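Local atomic coordinates of protein interacting with HSP90 1 (Saccharomyces cerevisiae, PDB entry 4CGU), a protein that takes part in pre-rRNA processing and is required for the interaction of NOP58 with snoRNA. Residues Tyr93-Leu98 against Pro131-Ile136. Numbering follows the deposited sequence.
Sequences YKLRIL and PLPRDI
Leu95 and Pro133 meet tip to tip at the middle of this contact. CG of Leu95 stands anti to the backbone N (chi1 175°), and chi2 of 70° then sets its two methyls; CD2 lies 3.6 Å from Pro133 CD and 4.0 Å from Pro133 CG. The methyl therefore sits against the CD-CG side of the ring. Ile136 approaches the same strand start with its outermost methyl: CD1 lies 3.7 Å from Lys94 CB and 3.8 Å from Leu95 CB, bridging two consecutive residues. Lys94 and Leu95 form a classic beta bulge opposite Ile158, and this puts both CB atoms on the side of Ile136. Lys94 contributes its CB; the chain bends at chi2 (-61°), which places CD, runs extended from there, and its end leads away. Farther along the strand, Ile97 and Leu132 cross at about a right angle, Ile97 CD1 touching Leu132 CD2 at 4.0 Å.

The type I turn from Pro133 to Ile136 returns the chain, so that Pro133 and Ile136 both face the strand. In this C-terminal CS domain, of the HSP20 clan, the contact packs the loop after strand 129-131 onto one face of the four-stranded antiparallel sheet. Met85 and Val83 of the neighbouring strand extend the apolar surface beside Leu95 and Ile97, while Tyr93 and Arg96 hydrogen-bond to the backbone of another protein's chain. Asp135, at the turn, forms a salt bridge with Arg87. Between the two segments the packing is purely aliphatic, so the fit of methyls and methylenes, rather than a directional bond, sets how loop meets sheet.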
# COMPACT_ATOMS: atom_id res chain seq x y z
N TYR B 93 -0.22 0.42 -15.65
CA TYR B 93 -0.99 -0.67 -15.07
C TYR B 93 -1.03 -1.83 -16.06
O TYR B 93 -0.79 -1.64 -17.25
CB TYR B 93 -2.40 -0.20 -14.73
CG TYR B 93 -3.01 0.68 -15.81
CD1 TYR B 93 -3.60 0.13 -16.93
CD2 TYR B 93 -2.97 2.07 -15.70
CE1 TYR B 93 -4.15 0.93 -17.92
CE2 TYR B 93 -3.53 2.87 -16.68
CZ TYR B 93 -4.11 2.29 -17.78
OH TYR B 93 -4.66 3.08 -18.77
N LYS B 94 -1.33 -3.02 -15.57
CA LYS B 94 -1.42 -4.21 -16.41
C LYS B 94 -2.87 -4.60 -16.63
O LYS B 94 -3.21 -5.24 -17.63
CB LYS B 94 -0.70 -5.39 -15.75
CG LYS B 94 0.77 -5.15 -15.45
CD LYS B 94 1.54 -4.88 -16.73
CE LYS B 94 3.03 -4.69 -16.44
NZ LYS B 94 3.78 -4.33 -17.68
N LEU B 95 -3.73 -4.21 -15.70
CA LEU B 95 -5.09 -4.70 -15.68
C LEU B 95 -6.07 -3.59 -15.35
O LEU B 95 -5.84 -2.79 -14.44
CB LEU B 95 -5.22 -5.82 -14.63
CG LEU B 95 -6.62 -6.37 -14.38
CD1 LEU B 95 -7.12 -7.19 -15.57
CD2 LEU B 95 -6.65 -7.18 -13.10
N ARG B 96 -7.18 -3.55 -16.10
CA ARG B 96 -8.31 -2.71 -15.73
C ARG B 96 -9.55 -3.56 -15.48
O ARG B 96 -9.89 -4.43 -16.29
CB ARG B 96 -8.62 -1.68 -16.82
CG ARG B 96 -9.83 -0.82 -16.49
CD ARG B 96 -10.29 -0.01 -17.68
NE ARG B 96 -10.95 -0.83 -18.69
CZ ARG B 96 -11.12 -0.46 -19.95
NH1 ARG B 96 -10.66 0.72 -20.36
NH2 ARG B 96 -11.73 -1.26 -20.82
N ILE B 97 -10.22 -3.30 -14.37
CA ILE B 97 -11.47 -3.97 -14.03
C ILE B 97 -12.59 -2.94 -14.02
O ILE B 97 -12.47 -1.90 -13.39
CB ILE B 97 -11.40 -4.59 -12.63
CG1 ILE B 97 -10.12 -5.44 -12.50
CG2 ILE B 97 -12.65 -5.42 -12.33
CD1 ILE B 97 -9.81 -5.85 -11.09
N LEU B 98 -13.67 -3.23 -14.74
CA LEU B 98 -14.88 -2.42 -14.72
C LEU B 98 -15.98 -3.15 -13.97
O LEU B 98 -16.34 -4.27 -14.33
CB LEU B 98 -15.38 -2.13 -16.13
CG LEU B 98 -14.43 -1.43 -17.10
CD1 LEU B 98 -15.17 -0.99 -18.36
CD2 LEU B 98 -13.79 -0.24 -16.42
N PRO B 131 -10.84 -12.00 -7.82
CA PRO B 131 -9.50 -12.57 -7.74
C PRO B 131 -8.66 -11.94 -8.84
O PRO B 131 -9.19 -11.68 -9.92
CB PRO B 131 -9.74 -14.05 -8.05
CG PRO B 131 -11.16 -14.29 -7.69
CD PRO B 131 -11.88 -13.02 -8.04
N LEU B 132 -7.39 -11.66 -8.57
CA LEU B 132 -6.55 -11.01 -9.56
C LEU B 132 -5.71 -12.05 -10.29
O LEU B 132 -5.32 -13.05 -9.69
CB LEU B 132 -5.65 -9.97 -8.89
CG LEU B 132 -6.38 -8.88 -8.08
CD1 LEU B 132 -5.39 -7.86 -7.57
CD2 LEU B 132 -7.46 -8.21 -8.92
N PRO B 133 -5.44 -11.82 -11.58
CA PRO B 133 -4.63 -12.74 -12.38
C PRO B 133 -3.30 -13.01 -11.68
O PRO B 133 -2.72 -12.08 -11.11
CB PRO B 133 -4.40 -11.97 -13.68
CG PRO B 133 -5.51 -10.99 -13.75
CD PRO B 133 -5.79 -10.60 -12.33
N ARG B 134 -2.83 -14.25 -11.72
CA ARG B 134 -1.67 -14.65 -10.94
C ARG B 134 -0.36 -14.20 -11.57
O ARG B 134 0.69 -14.22 -10.92
CB ARG B 134 -1.66 -16.17 -10.74
CG ARG B 134 -1.68 -16.95 -12.03
CD ARG B 134 -1.81 -18.44 -11.76
NE ARG B 134 -2.90 -18.71 -10.84
CZ ARG B 134 -3.42 -19.92 -10.63
NH1 ARG B 134 -2.95 -20.96 -11.31
NH2 ARG B 134 -4.41 -20.08 -9.77
N ASP B 135 -0.41 -13.79 -12.83
CA ASP B 135 0.81 -13.40 -13.55
C ASP B 135 1.11 -11.91 -13.44
O ASP B 135 1.90 -11.38 -14.22
CB ASP B 135 0.70 -13.79 -15.03
CG ASP B 135 -0.32 -12.95 -15.78
OD1 ASP B 135 -1.44 -12.75 -15.26
OD2 ASP B 135 -0.00 -12.48 -16.89
N ILE B 136 0.49 -11.24 -12.48
CA ILE B 136 0.66 -9.80 -12.31
C ILE B 136 1.25 -9.45 -10.94
O ILE B 136 0.78 -9.96 -9.93
CB ILE B 136 -0.68 -9.05 -12.49
CG1 ILE B 136 -1.00 -8.88 -13.97
CG2 ILE B 136 -0.65 -7.70 -11.81
CD1 ILE B 136 -2.36 -8.26 -14.21